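PDB 2VM9: discoidin-2, which binds galactose and N-acetylgalactosamine as a homotrimeric, calcium-containing lectin of Dictyostelium and may take part in spore coat formation. Local coordinates for residues V70-A75 / Y152-K157; E168-D173 / D245-Y250; T184-V189 / D232-T237; L196-V201 / I226-F231; Q216-G221 / G239-Y244. All coordinates share one frame; numbering follows the deposited sequence.

Interaction 1: residues V70-A75 / Y152-K157; sequences VKHFVA and YALPVK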
# COMPACT_ATOMS: atom_id res chain seq x y z
N VAL A 70 0.23 3.75 6.41
CA VAL A 70 0.34 4.80 7.41
C VAL A 70 -1.07 5.30 7.64
O VAL A 70 -1.74 5.78 6.72
CB VAL A 70 1.23 5.97 6.93
CG1 VAL A 70 1.15 7.11 7.94
CG2 VAL A 70 2.68 5.49 6.72
N LYS A 71 -1.55 5.16 8.87
CA LYS A 71 -2.89 5.63 9.22
C LYS A 71 -2.76 6.91 10.02
O LYS A 71 -1.76 7.12 10.71
CB LYS A 71 -3.64 4.58 10.02
CG LYS A 71 -4.05 3.42 9.08
CD LYS A 71 -4.07 2.07 9.69
CE LYS A 71 -2.77 1.67 10.38
NZ LYS A 71 -1.96 0.71 9.59
N HIS A 72 -3.76 7.77 9.90
CA HIS A 72 -3.88 8.95 10.72
C HIS A 72 -5.08 8.70 11.63
O HIS A 72 -6.23 8.91 11.21
CB HIS A 72 -4.08 10.18 9.84
CG HIS A 72 -2.84 10.58 9.11
ND1 HIS A 72 -2.48 10.04 7.90
CD2 HIS A 72 -1.83 11.43 9.46
CE1 HIS A 72 -1.32 10.55 7.51
NE2 HIS A 72 -0.91 11.39 8.44
N PHE A 73 -4.81 8.22 12.84
CA PHE A 73 -5.89 7.89 13.76
C PHE A 73 -6.42 9.15 14.42
O PHE A 73 -5.64 9.89 15.04
CB PHE A 73 -5.40 6.93 14.84
CG PHE A 73 -5.12 5.53 14.32
CD1 PHE A 73 -6.17 4.71 13.92
CD2 PHE A 73 -3.82 5.05 14.25
CE1 PHE A 73 -5.90 3.38 13.45
CE2 PHE A 73 -3.52 3.74 13.80
CZ PHE A 73 -4.58 2.90 13.39
N VAL A 74 -7.72 9.37 14.28
CA VAL A 74 -8.37 10.57 14.83
C VAL A 74 -9.12 10.32 16.15
O VAL A 74 -9.38 11.25 16.91
CB VAL A 74 -9.33 11.25 13.79
CG1 VAL A 74 -8.55 11.68 12.57
CG2 VAL A 74 -10.52 10.33 13.41
N ALA A 75 -9.49 9.06 16.40
CA ALA A 75 -10.15 8.76 17.68
C ALA A 75 -10.08 7.28 17.98
O ALA A 75 -9.82 6.46 17.08
CB ALA A 75 -11.63 9.21 17.66
N TYR A 152 -10.66 4.96 14.73
CA TYR A 152 -11.15 5.82 13.64
C TYR A 152 -9.96 6.50 12.97
O TYR A 152 -9.09 7.04 13.65
CB TYR A 152 -12.14 6.87 14.15
CG TYR A 152 -13.33 6.21 14.76
CD1 TYR A 152 -14.41 5.83 13.96
CD2 TYR A 152 -13.35 5.92 16.13
CE1 TYR A 152 -15.49 5.19 14.49
CE2 TYR A 152 -14.45 5.27 16.69
CZ TYR A 152 -15.52 4.93 15.87
OH TYR A 152 -16.60 4.28 16.35
N ALA A 153 -9.93 6.44 11.64
CA ALA A 153 -8.80 7.00 10.90
C ALA A 153 -9.31 7.92 9.79
O ALA A 153 -10.46 7.81 9.36
CB ALA A 153 -7.93 5.86 10.29
N LEU A 154 -8.46 8.84 9.33
CA LEU A 154 -8.83 9.61 8.15
C LEU A 154 -9.01 8.69 6.95
O LEU A 154 -8.28 7.73 6.81
CB LEU A 154 -7.73 10.62 7.80
CG LEU A 154 -7.51 11.72 8.84
CD1 LEU A 154 -6.34 12.61 8.37
CD2 LEU A 154 -8.81 12.52 9.02
N PRO A 155 -9.97 9.00 6.07
CA PRO A 155 -10.06 8.23 4.82
C PRO A 155 -8.82 8.40 3.98
O PRO A 155 -8.12 9.43 4.11
CB PRO A 155 -11.24 8.87 4.06
CG PRO A 155 -11.91 9.71 4.99
CD PRO A 155 -11.01 10.03 6.17
N VAL A 156 -8.55 7.42 3.12
CA VAL A 156 -7.45 7.49 2.16
C VAL A 156 -7.74 8.60 1.15
O VAL A 156 -8.88 8.80 0.74
CB VAL A 156 -7.19 6.12 1.47
CG1 VAL A 156 -5.99 6.20 0.54
CG2 VAL A 156 -6.91 5.05 2.53
N LYS A 157 -6.72 9.37 0.79
CA LYS A 157 -6.91 10.45 -0.18
C LYS A 157 -6.92 9.85 -1.59
O LYS A 157 -6.32 8.81 -1.81
CB LYS A 157 -5.77 11.45 -0.04
CG LYS A 157 -5.71 12.16 1.30
CD LYS A 157 -6.58 13.41 1.28
CE LYS A 157 -6.27 14.32 2.46
NZ LYS A 157 -6.78 15.71 2.23
O HOH W 1 -5.73 7.31 7.68
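The Tyr-152 ring meets Ala-75 at its edge. Tyr-152 CD2 lies 4.0 Å from Ala-75 CB, and Ala-75 C lies in the ring plane. The Phe-73 ring carries Lys-71 CB over one face, offset toward the rim, and has Tyr-152 O near its plane at the edge. Ala-153 CB reaches Phe-73 CD1 obliquely at 4.2 Å. Strand 70-79 pairs here with the end of strand 146-153 in the beta-sandwich of the F5/8 type C domain. The antiparallel register slips by one residue, so Val-74 and Ala-75 both face Tyr-152: a classic beta bulge. Tyr-152 O accepts a hydrogen bond from Val-74 N at 2.8 Å and a weak hydrogen bond from Ala-75 N at 3.4 Å. Tyr-152 N donates to Ala-75 O. Beyond the last paired residues, Leu-154 N hydrogen-bonds His-72 O at 2.9 Å. A water extends the link, accepting from His-72 N and donating to Leu-154 O. Leu-154 CD1 lies 3.6 Å from His-72 CB. Val-74 CG1, anti to the carbonyl carbon (chi1 -61°), meets Leu-154 CD2 at 3.7 Å. Leu-196 of the second subunit packs on both His-72 and Leu-154, and Asn-257 of that subunit hydrogen-bonds His-72 NE2.

Interaction 2: residues E168-D173 / D245-Y250; sequences EVSIGD and DLTFDY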
# COMPACT_ATOMS: atom_id res chain seq x y z
N GLU A 168 10.52 7.96 -22.52
CA GLU A 168 10.98 9.15 -23.22
C GLU A 168 10.49 9.09 -24.66
O GLU A 168 10.22 8.02 -25.20
CB GLU A 168 12.49 9.29 -23.16
CG GLU A 168 13.31 8.25 -23.91
CD GLU A 168 14.74 8.78 -24.16
OE1 GLU A 168 15.51 8.89 -23.21
OE2 GLU A 168 15.07 9.09 -25.32
N VAL A 169 10.39 10.25 -25.27
CA VAL A 169 9.91 10.32 -26.64
C VAL A 169 10.58 11.53 -27.31
O VAL A 169 10.71 12.58 -26.70
CB VAL A 169 8.35 10.38 -26.69
CG1 VAL A 169 7.79 11.49 -25.80
CG2 VAL A 169 7.83 10.48 -28.12
N SER A 170 10.98 11.36 -28.56
CA SER A 170 11.62 12.44 -29.33
C SER A 170 10.96 12.56 -30.68
O SER A 170 10.24 11.66 -31.12
CB SER A 170 13.11 12.11 -29.57
OG SER A 170 13.83 11.92 -28.35
N ILE A 171 11.22 13.67 -31.36
CA ILE A 171 10.76 13.79 -32.75
C ILE A 171 11.48 12.72 -33.58
O ILE A 171 10.83 11.93 -34.28
CB ILE A 171 11.04 15.19 -33.32
CG1 ILE A 171 10.31 16.25 -32.48
CG2 ILE A 171 10.58 15.26 -34.80
CD1 ILE A 171 10.60 17.70 -32.87
N GLY A 172 12.81 12.70 -33.50
CA GLY A 172 13.59 11.61 -34.07
C GLY A 172 13.83 11.74 -35.55
O GLY A 172 14.46 10.86 -36.16
N ASP A 173 13.36 12.85 -36.13
CA ASP A 173 13.63 13.18 -37.52
C ASP A 173 13.42 14.68 -37.75
O ASP A 173 13.22 15.43 -36.79
CB ASP A 173 12.76 12.34 -38.48
CG ASP A 173 11.28 12.70 -38.45
OD1 ASP A 173 10.89 13.73 -37.85
OD2 ASP A 173 10.49 11.95 -39.07
N ASP A 245 15.33 18.62 -33.42
CA ASP A 245 14.84 17.53 -32.57
C ASP A 245 14.44 18.08 -31.20
O ASP A 245 14.90 19.16 -30.78
CB ASP A 245 15.93 16.44 -32.40
CG ASP A 245 15.36 15.10 -31.92
OD1 ASP A 245 14.15 14.89 -32.03
OD2 ASP A 245 16.16 14.25 -31.44
N LEU A 246 13.54 17.37 -30.53
CA LEU A 246 13.19 17.66 -29.13
C LEU A 246 12.99 16.33 -28.47
O LEU A 246 12.51 15.38 -29.13
CB LEU A 246 11.86 18.41 -29.03
CG LEU A 246 11.84 19.86 -29.53
CD1 LEU A 246 10.38 20.31 -29.68
CD2 LEU A 246 12.62 20.76 -28.57
N THR A 247 13.31 16.25 -27.18
CA THR A 247 13.07 15.02 -26.41
C THR A 247 12.36 15.37 -25.11
O THR A 247 12.75 16.33 -24.44
CB THR A 247 14.39 14.28 -26.06
OG1 THR A 247 15.09 13.94 -27.26
CG2 THR A 247 14.09 13.00 -25.27
N PHE A 248 11.34 14.59 -24.77
CA PHE A 248 10.69 14.69 -23.46
C PHE A 248 10.81 13.39 -22.68
O PHE A 248 10.67 12.30 -23.25
CB PHE A 248 9.20 15.02 -23.61
CG PHE A 248 8.94 16.41 -24.14
CD1 PHE A 248 8.78 17.48 -23.25
CD2 PHE A 248 8.89 16.64 -25.51
CE1 PHE A 248 8.56 18.79 -23.72
CE2 PHE A 248 8.65 17.95 -26.02
CZ PHE A 248 8.51 19.02 -25.13
N ASP A 249 10.99 13.51 -21.36
CA ASP A 249 10.66 12.38 -20.49
C ASP A 249 9.19 12.55 -20.12
O ASP A 249 8.70 13.67 -19.95
CB ASP A 249 11.51 12.40 -19.22
CG ASP A 249 12.82 11.62 -19.38
OD1 ASP A 249 12.96 10.88 -20.40
OD2 ASP A 249 13.69 11.74 -18.50
N TYR A 250 8.49 11.43 -19.98
CA TYR A 250 7.12 11.50 -19.47
C TYR A 250 6.96 10.65 -18.22
O TYR A 250 7.68 9.65 -18.02
CB TYR A 250 6.11 11.08 -20.53
CG TYR A 250 6.02 9.58 -20.78
CD1 TYR A 250 5.25 8.75 -19.93
CD2 TYR A 250 6.69 8.98 -21.85
CE1 TYR A 250 5.17 7.37 -20.14
CE2 TYR A 250 6.61 7.58 -22.08
CZ TYR A 250 5.83 6.80 -21.22
OH TYR A 250 5.74 5.44 -21.42
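Ile-171 lies side by side with Leu-246, pointing the same way, and Ile-171 CD1 rests 4.1 Å from Leu-246 CB. Both belong to the apolar side of the contact, with Val-169 and Phe-248. Val-169 and Phe-248 form a hydrogen-bonded antiparallel pair, with both backbone bonds made. Ile-171 N adds a third backbone bond, to Leu-246 O. Strand 163-170 is an outermost strand of its sheet within this chain and pairs with 243-254. Val-169 and Phe-248 both pack on Leu-233, so this face looks to the other sheet of the H-type lectin beta-sandwich. The opposite face is polar. Ser-170 OG and Thr-247 OG1 share a short hydrogen bond of 2.6 Å. Each hydroxyl lies anti to its own carbonyl carbon (both chi1 -58°). Past the strand end, Asp-245 OD1 receives Gly-172 N at 3.0 Å. The N-H points almost straight at the oxygen (177°) but comes from above the carboxylate plane. Asp-245 OD2 forms a salt bridge with Lys-207, and its side chain is about 4 Å from that of the carbohydrate-binding Asp-209. Glu-168 OE1 and Asp-249 OD1 stand 4.3 Å apart, and Lys-206 forms a salt bridge with both. Asp-249 OD2 also bonds Ile-203 N of the third subunit. The shared lysine would offset the repulsion between the two acids, and Asp-249 ties this polar face to the trimer interface.

Interaction 3: residues T184-V189 / D232-T237; sequences TIVRHV and DLTFIT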
# COMPACT_ATOMS: atom_id res chain seq x y z
N THR A 184 3.09 20.87 -36.53
CA THR A 184 3.03 19.91 -35.43
C THR A 184 3.29 18.51 -35.95
O THR A 184 3.04 18.21 -37.12
CB THR A 184 1.68 19.96 -34.61
OG1 THR A 184 0.58 19.51 -35.42
CG2 THR A 184 1.35 21.33 -34.13
N ILE A 185 3.84 17.67 -35.10
CA ILE A 185 3.94 16.25 -35.42
C ILE A 185 3.59 15.46 -34.18
O ILE A 185 3.80 15.93 -33.06
CB ILE A 185 5.31 15.85 -35.96
CG1 ILE A 185 6.46 16.16 -34.99
CG2 ILE A 185 5.55 16.49 -37.30
CD1 ILE A 185 6.68 14.98 -33.97
N VAL A 186 3.03 14.29 -34.38
CA VAL A 186 2.57 13.49 -33.27
C VAL A 186 3.47 12.26 -33.23
O VAL A 186 3.69 11.63 -34.28
CB VAL A 186 1.09 13.04 -33.48
CG1 VAL A 186 0.75 11.86 -32.58
CG2 VAL A 186 0.17 14.19 -33.23
N ARG A 187 3.96 11.94 -32.05
CA ARG A 187 4.60 10.65 -31.83
C ARG A 187 3.72 9.86 -30.90
O ARG A 187 3.42 10.31 -29.79
CB ARG A 187 5.99 10.82 -31.21
CG ARG A 187 7.00 11.43 -32.15
CD ARG A 187 7.28 10.50 -33.32
NE ARG A 187 8.13 11.10 -34.34
CZ ARG A 187 7.70 11.70 -35.45
NH1 ARG A 187 6.39 11.80 -35.71
NH2 ARG A 187 8.57 12.19 -36.32
N HIS A 188 3.29 8.67 -31.34
CA HIS A 188 2.47 7.87 -30.46
C HIS A 188 3.32 7.02 -29.56
O HIS A 188 4.28 6.37 -29.99
CB HIS A 188 1.43 7.01 -31.19
CG HIS A 188 0.53 6.28 -30.24
ND1 HIS A 188 -0.52 6.89 -29.60
CD2 HIS A 188 0.58 5.01 -29.77
CE1 HIS A 188 -1.11 6.01 -28.80
NE2 HIS A 188 -0.46 4.87 -28.89
N VAL A 189 3.00 7.08 -28.28
CA VAL A 189 3.72 6.38 -27.24
C VAL A 189 2.82 5.27 -26.70
O VAL A 189 1.67 5.49 -26.37
CB VAL A 189 4.13 7.37 -26.11
CG1 VAL A 189 4.93 6.65 -25.02
CG2 VAL A 189 4.94 8.55 -26.70
N ASP A 232 -0.45 10.41 -27.15
CA ASP A 232 0.29 11.07 -28.23
C ASP A 232 1.08 12.23 -27.65
O ASP A 232 0.52 13.07 -26.94
CB ASP A 232 -0.69 11.65 -29.28
CG ASP A 232 -1.36 10.59 -30.13
OD1 ASP A 232 -0.76 9.54 -30.39
OD2 ASP A 232 -2.48 10.87 -30.58
N LEU A 233 2.37 12.28 -27.97
CA LEU A 233 3.17 13.48 -27.68
C LEU A 233 3.11 14.33 -28.94
O LEU A 233 3.63 13.93 -29.99
CB LEU A 233 4.61 13.09 -27.37
CG LEU A 233 5.46 14.14 -26.60
CD1 LEU A 233 5.25 15.55 -27.10
CD2 LEU A 233 5.21 14.09 -25.12
N THR A 234 2.41 15.46 -28.85
CA THR A 234 2.34 16.35 -29.97
C THR A 234 3.47 17.37 -29.79
O THR A 234 3.50 18.06 -28.77
CB THR A 234 0.97 17.04 -30.03
OG1 THR A 234 -0.06 16.03 -30.18
CG2 THR A 234 0.93 18.01 -31.22
N PHE A 235 4.40 17.39 -30.75
CA PHE A 235 5.52 18.33 -30.75
C PHE A 235 5.07 19.50 -31.60
O PHE A 235 4.52 19.29 -32.69
CB PHE A 235 6.76 17.70 -31.35
CG PHE A 235 7.34 16.59 -30.51
CD1 PHE A 235 8.39 16.86 -29.64
CD2 PHE A 235 6.85 15.28 -30.60
CE1 PHE A 235 8.96 15.84 -28.87
CE2 PHE A 235 7.39 14.26 -29.81
CZ PHE A 235 8.45 14.53 -28.94
N ILE A 236 5.32 20.71 -31.13
CA ILE A 236 4.74 21.88 -31.77
C ILE A 236 5.81 22.96 -31.95
O ILE A 236 6.59 23.21 -31.02
CB ILE A 236 3.63 22.44 -30.84
CG1 ILE A 236 2.58 21.35 -30.55
CG2 ILE A 236 3.04 23.73 -31.42
CD1 ILE A 236 1.67 21.70 -29.40
N THR A 237 5.83 23.58 -33.12
CA THR A 237 6.50 24.86 -33.26
C THR A 237 5.61 25.79 -34.09
O THR A 237 4.58 25.38 -34.61
CB THR A 237 7.95 24.70 -33.85
OG1 THR A 237 8.67 25.93 -33.68
CG2 THR A 237 7.92 24.32 -35.35
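Ile-185 and Phe-235 exchange two backbone hydrogen bonds, and Arg-187 and Leu-233 two more. These four join 184-189 to 232-237, parts of strands 183-190 and 230-237. The shortest runs from Phe-235 N to Ile-185 O at 2.8 Å. Between and beyond them sit the non-hydrogen-bonded pairs, where CA-H groups approach carbonyl oxygens, as Thr-184 CA does Phe-235 O at 3.2 Å.

Apolar contacts fill one face. Ile-185 CG1 lies between the backbone N and the carbonyl carbon (chi1 59°), and Ile-185 CD1 reaches Phe-235 CD2 obliquely at 3.4 Å. Arg-187 crosses the same ring at about a right angle, Arg-187 CG 3.7 Å from Phe-235 CE2. Leu-233 CD1 sits over the centre of one face of the Phe-235 ring. Ile-185 CD1 also lies over one face of the Arg-187 guanidinium, offset toward the rim. On the other side of the sheet, Thr-184 CG2 lies beside Ile-236 CG1.

Polar side chains add further bonds. In one of two His-188 conformers, ND1 of His-188 donates to Asp-232 OD1 at 2.8 Å; the bond is therefore less certain. The oxygen lies in the imidazole plane, but the donor is above the carboxylate plane, and the two planes are 76° apart. Asp-232 OD2 has a second partner, Asn-225. Arg-187 NH1 bonds Val-186 O from above the carbonyl plane. Arg-187 NE bonds Ile-171 O, and NH2 forms a salt bridge with Asp-173.

Phe-235 packs on Leu-246 of the facing sheet, as in the antiparallel beta-sandwich of H-type lectins.

Interaction 4: residues L196-V201 / I226-F231; sequences LSVPIV and ITTKGF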
# COMPACT_ATOMS: atom_id res chain seq x y z
N LEU A 196 -5.13 0.06 -15.98
CA LEU A 196 -6.54 -0.30 -15.75
C LEU A 196 -7.52 0.84 -16.02
O LEU A 196 -8.67 0.62 -16.43
CB LEU A 196 -6.72 -0.86 -14.33
CG LEU A 196 -5.97 -2.17 -14.08
CD1 LEU A 196 -6.12 -2.61 -12.61
CD2 LEU A 196 -6.47 -3.25 -15.03
N SER A 197 -7.07 2.08 -15.82
CA SER A 197 -7.88 3.25 -16.15
C SER A 197 -6.96 4.30 -16.79
O SER A 197 -5.74 4.12 -16.83
CB SER A 197 -8.54 3.82 -14.91
OG SER A 197 -7.56 4.29 -14.01
N VAL A 198 -7.56 5.38 -17.29
CA VAL A 198 -6.78 6.37 -18.07
C VAL A 198 -5.90 7.18 -17.12
O VAL A 198 -6.40 7.79 -16.15
CB VAL A 198 -7.70 7.28 -18.90
CG1 VAL A 198 -6.87 8.28 -19.73
CG2 VAL A 198 -8.62 6.45 -19.81
N PRO A 199 -4.58 7.19 -17.37
CA PRO A 199 -3.71 7.98 -16.50
C PRO A 199 -3.62 9.46 -16.91
O PRO A 199 -4.17 9.85 -17.94
CB PRO A 199 -2.35 7.33 -16.71
CG PRO A 199 -2.40 6.91 -18.19
CD PRO A 199 -3.83 6.47 -18.41
N ILE A 200 -2.94 10.25 -16.09
CA ILE A 200 -2.53 11.59 -16.53
C ILE A 200 -1.11 11.39 -17.07
O ILE A 200 -0.46 10.36 -16.78
CB ILE A 200 -2.61 12.62 -15.40
CG1 ILE A 200 -1.64 12.27 -14.26
CG2 ILE A 200 -4.06 12.74 -14.89
CD1 ILE A 200 -0.13 12.59 -14.53
N VAL A 201 -0.64 12.30 -17.91
CA VAL A 201 0.72 12.13 -18.43
C VAL A 201 1.42 13.48 -18.33
O VAL A 201 1.06 14.44 -19.02
CB VAL A 201 0.76 11.61 -19.89
CG1 VAL A 201 2.19 11.60 -20.43
CG2 VAL A 201 0.16 10.19 -20.02
N ILE A 226 -4.78 10.57 -24.41
CA ILE A 226 -4.29 9.61 -23.43
C ILE A 226 -5.35 8.52 -23.30
O ILE A 226 -6.52 8.80 -23.16
CB ILE A 226 -4.04 10.26 -22.07
CG1 ILE A 226 -3.04 11.43 -22.19
CG2 ILE A 226 -3.53 9.21 -21.07
CD1 ILE A 226 -3.06 12.44 -21.01
N THR A 227 -4.91 7.28 -23.38
CA THR A 227 -5.79 6.11 -23.17
C THR A 227 -5.15 5.21 -22.11
O THR A 227 -4.08 5.50 -21.57
CB THR A 227 -5.98 5.30 -24.47
OG1 THR A 227 -4.76 4.63 -24.84
CG2 THR A 227 -6.45 6.21 -25.62
N THR A 228 -5.80 4.08 -21.83
CA THR A 228 -5.17 3.11 -20.98
C THR A 228 -3.90 2.54 -21.59
O THR A 228 -3.05 2.06 -20.85
CB THR A 228 -6.12 1.94 -20.66
OG1 THR A 228 -6.56 1.36 -21.89
CG2 THR A 228 -7.29 2.45 -19.85
N LYS A 229 -3.76 2.58 -22.92
CA LYS A 229 -2.65 1.93 -23.61
C LYS A 229 -1.48 2.85 -23.94
O LYS A 229 -0.37 2.40 -24.12
CB LYS A 229 -3.12 1.29 -24.92
CG LYS A 229 -4.04 0.07 -24.77
CD LYS A 229 -4.27 -0.62 -26.13
CE LYS A 229 -5.19 -1.86 -26.00
NZ LYS A 229 -5.53 -2.48 -27.34
N GLY A 230 -1.75 4.15 -24.01
CA GLY A 230 -0.69 5.07 -24.42
C GLY A 230 -1.20 6.47 -24.62
O GLY A 230 -2.27 6.82 -24.15
N PHE A 231 -0.41 7.29 -25.30
CA PHE A 231 -0.83 8.66 -25.53
C PHE A 231 -0.08 9.21 -26.73
O PHE A 231 0.81 8.55 -27.27
CB PHE A 231 -0.56 9.51 -24.27
CG PHE A 231 0.92 9.78 -24.02
CD1 PHE A 231 1.48 11.00 -24.38
CD2 PHE A 231 1.73 8.81 -23.41
CE1 PHE A 231 2.82 11.26 -24.14
CE2 PHE A 231 3.09 9.07 -23.18
CZ PHE A 231 3.63 10.29 -23.55
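This is an apolar contact without hydrogen bonds between the segments, at one end of the H-type lectin beta-sandwich. Residues 196-201 lead into strand 200-211 of one sheet. Residues 226-231 turn into strand 230-237 of the other. Ile-226 is the hub. Ile-226 CG2 lies anti to the backbone N and meets three residues: Val-198 at CG1, 3.7 Å away, Pro-199 at CD and Val-201 at CG2. The same methyl also approaches the carbonyl oxygen of Pro-199. Pro-199 CD packs in turn on Thr-227 O. Thr-228 CG2 lies against the backbone of Ser-197, 3.6 Å from Ser-197 C, while Thr-228 OG1 bonds Glu-194. The turn at 227-230 is held by its own bonds. Thr-227 OG1 accepts from Lys-229 N at 3.0 Å and from Gly-230 N, making an ST turn and an ST motif. Thr-227 N bonds Gly-230 O. Phe-231 also makes an edge-to-face contact with Tyr-250. Val-201 CG1 makes a CH-pi contact with Phe-231, standing over the ring centre, 3.7 Å from the centroid and only 12° off the ring normal.

Interaction 5: residues Q216-G221 / G239-Y244; sequences QMRWEG and GNNAVY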
# COMPACT_ATOMS: atom_id res chain seq x y z
N GLN A 216 13.80 34.52 -31.88
CA GLN A 216 12.67 33.97 -31.08
C GLN A 216 12.72 32.43 -31.08
O GLN A 216 12.73 31.80 -32.15
CB GLN A 216 11.32 34.43 -31.61
CG GLN A 216 10.19 34.15 -30.59
CD GLN A 216 10.18 35.17 -29.42
OE1 GLN A 216 10.83 36.20 -29.49
NE2 GLN A 216 9.40 34.88 -28.37
N MET A 217 12.77 31.85 -29.89
CA MET A 217 12.67 30.38 -29.73
C MET A 217 11.22 30.04 -29.46
O MET A 217 10.60 30.65 -28.58
CB MET A 217 13.52 29.90 -28.56
CG MET A 217 13.47 28.37 -28.33
SD MET A 217 13.99 27.47 -29.80
CE MET A 217 15.79 27.57 -29.64
N ARG A 218 10.70 29.04 -30.17
CA ARG A 218 9.30 28.61 -30.00
C ARG A 218 9.29 27.08 -30.10
O ARG A 218 9.57 26.51 -31.15
CB ARG A 218 8.40 29.19 -31.10
CG ARG A 218 8.38 30.74 -31.22
CD ARG A 218 7.47 31.15 -32.36
NE ARG A 218 7.51 32.60 -32.55
CZ ARG A 218 8.25 33.21 -33.46
NH1 ARG A 218 9.02 32.51 -34.28
NH2 ARG A 218 8.16 34.53 -33.59
N TRP A 219 9.03 26.43 -28.98
CA TRP A 219 8.79 25.01 -29.01
C TRP A 219 7.80 24.64 -27.91
O TRP A 219 7.72 25.30 -26.88
CB TRP A 219 10.08 24.18 -28.93
CG TRP A 219 10.93 24.39 -27.71
CD1 TRP A 219 12.11 25.11 -27.63
CD2 TRP A 219 10.73 23.81 -26.43
NE1 TRP A 219 12.62 25.04 -26.35
CE2 TRP A 219 11.80 24.25 -25.60
CE3 TRP A 219 9.76 22.95 -25.90
CZ2 TRP A 219 11.91 23.87 -24.25
CZ3 TRP A 219 9.86 22.57 -24.53
CH2 TRP A 219 10.93 23.03 -23.74
N GLU A 220 7.04 23.59 -28.14
CA GLU A 220 6.12 23.14 -27.09
C GLU A 220 5.90 21.63 -27.29
O GLU A 220 5.97 21.12 -28.41
CB GLU A 220 4.79 23.91 -27.17
CG GLU A 220 3.74 23.49 -26.12
CD GLU A 220 2.53 24.41 -26.04
OE1 GLU A 220 2.34 25.26 -26.94
OE2 GLU A 220 1.78 24.28 -25.03
N GLY A 221 5.61 20.94 -26.19
CA GLY A 221 5.14 19.56 -26.24
C GLY A 221 3.85 19.50 -25.45
O GLY A 221 3.69 20.23 -24.44
N GLY A 239 5.57 30.28 -35.76
CA GLY A 239 6.42 31.24 -36.48
C GLY A 239 7.23 30.49 -37.54
O GLY A 239 6.73 29.53 -38.14
N ASN A 240 8.48 30.90 -37.77
CA ASN A 240 9.35 30.22 -38.73
C ASN A 240 10.47 29.36 -38.12
O ASN A 240 11.43 29.00 -38.81
CB ASN A 240 9.91 31.23 -39.75
CG ASN A 240 8.83 31.85 -40.60
OD1 ASN A 240 7.82 31.23 -40.88
ND2 ASN A 240 9.03 33.10 -40.97
N ASN A 241 10.32 28.95 -36.86
CA ASN A 241 11.37 28.16 -36.23
C ASN A 241 11.58 26.84 -36.92
O ASN A 241 10.62 26.13 -37.21
CB ASN A 241 11.02 27.88 -34.78
CG ASN A 241 11.08 29.13 -33.93
OD1 ASN A 241 10.16 29.94 -33.95
ND2 ASN A 241 12.15 29.28 -33.17
N ALA A 242 12.85 26.51 -37.14
CA ALA A 242 13.25 25.19 -37.64
C ALA A 242 13.68 24.39 -36.42
O ALA A 242 14.72 24.66 -35.80
CB ALA A 242 14.41 25.35 -38.62
N VAL A 243 12.87 23.40 -36.04
CA VAL A 243 13.20 22.55 -34.88
C VAL A 243 13.78 21.24 -35.41
O VAL A 243 13.12 20.53 -36.16
CB VAL A 243 11.95 22.26 -34.02
CG1 VAL A 243 12.28 21.21 -32.92
CG2 VAL A 243 11.39 23.57 -33.42
N TYR A 244 15.04 20.95 -35.03
CA TYR A 244 15.75 19.76 -35.53
C TYR A 244 15.36 18.51 -34.75
O TYR A 244 15.06 17.45 -35.34
CB TYR A 244 17.27 20.02 -35.41
CG TYR A 244 18.14 19.00 -36.08
CD1 TYR A 244 18.65 19.25 -37.35
CD2 TYR A 244 18.45 17.80 -35.44
CE1 TYR A 244 19.46 18.34 -37.97
CE2 TYR A 244 19.27 16.86 -36.07
CZ TYR A 244 19.77 17.16 -37.34
OH TYR A 244 20.58 16.27 -38.00
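Asn-241 bridges to strand 216-224 with both ends of its amide. Asn-241 ND2 donates to Gln-216 O at 2.8 Å, in the carbonyl plane and on a lone pair. The same nitrogen also bonds His-211 O, so it has two acceptors. Asn-241 OD1 accepts from Arg-218 NH1 at 2.8 Å, with an N-H...O angle of 146°. The amide and guanidinium planes stand 85° apart. The Arg-218 chain runs extended from CG to NE, and Asn-241 OD1 lies 3.4 Å from Arg-218 CD. Arg-218 NH1 has a second partner in Asp-213, whose OD2 also takes a hydrogen bond from Asn-240 N. Arg-218 belongs to the carbohydrate-binding site of this H-type lectin domain and touches Trp-238, another residue of that site. Asn-241 OD1 meets the guanidinium at its edge, near its plane, so the 239-241 turn lies directly beside the site. Gly-239, with no side chain in the way, brings its CA over one face of the guanidinium, 3.6 Å from Arg-218 NH1. Gln-216 CG covers a face near the rim. The Gln-216 amide bonds His-211 and Asp-209 of the second subunit, where residues 216-220 pair antiparallel with a strand of that chain.

Interaction 1 lies in the N-terminal beta-sandwich, its centre about 30 Å or more from those of the other four, all of which are in the lectin domain. Interactions 2 and 3 are regular antiparallel pairings in opposing sheets. Their apolar faces meet in the core, and Arg-187 ties them at the edge. Interaction 4 closes one end of the same sandwich by packing alone. It touches interaction 2 through Tyr-250 and continues the strand of interaction 3. Interaction 5 lies at the other end, where polar side chains replace sheet bonds and the sugar site begins. Trp-219 and Phe-248 join it to interaction 2. Subunit neighbours reach all but interaction 3.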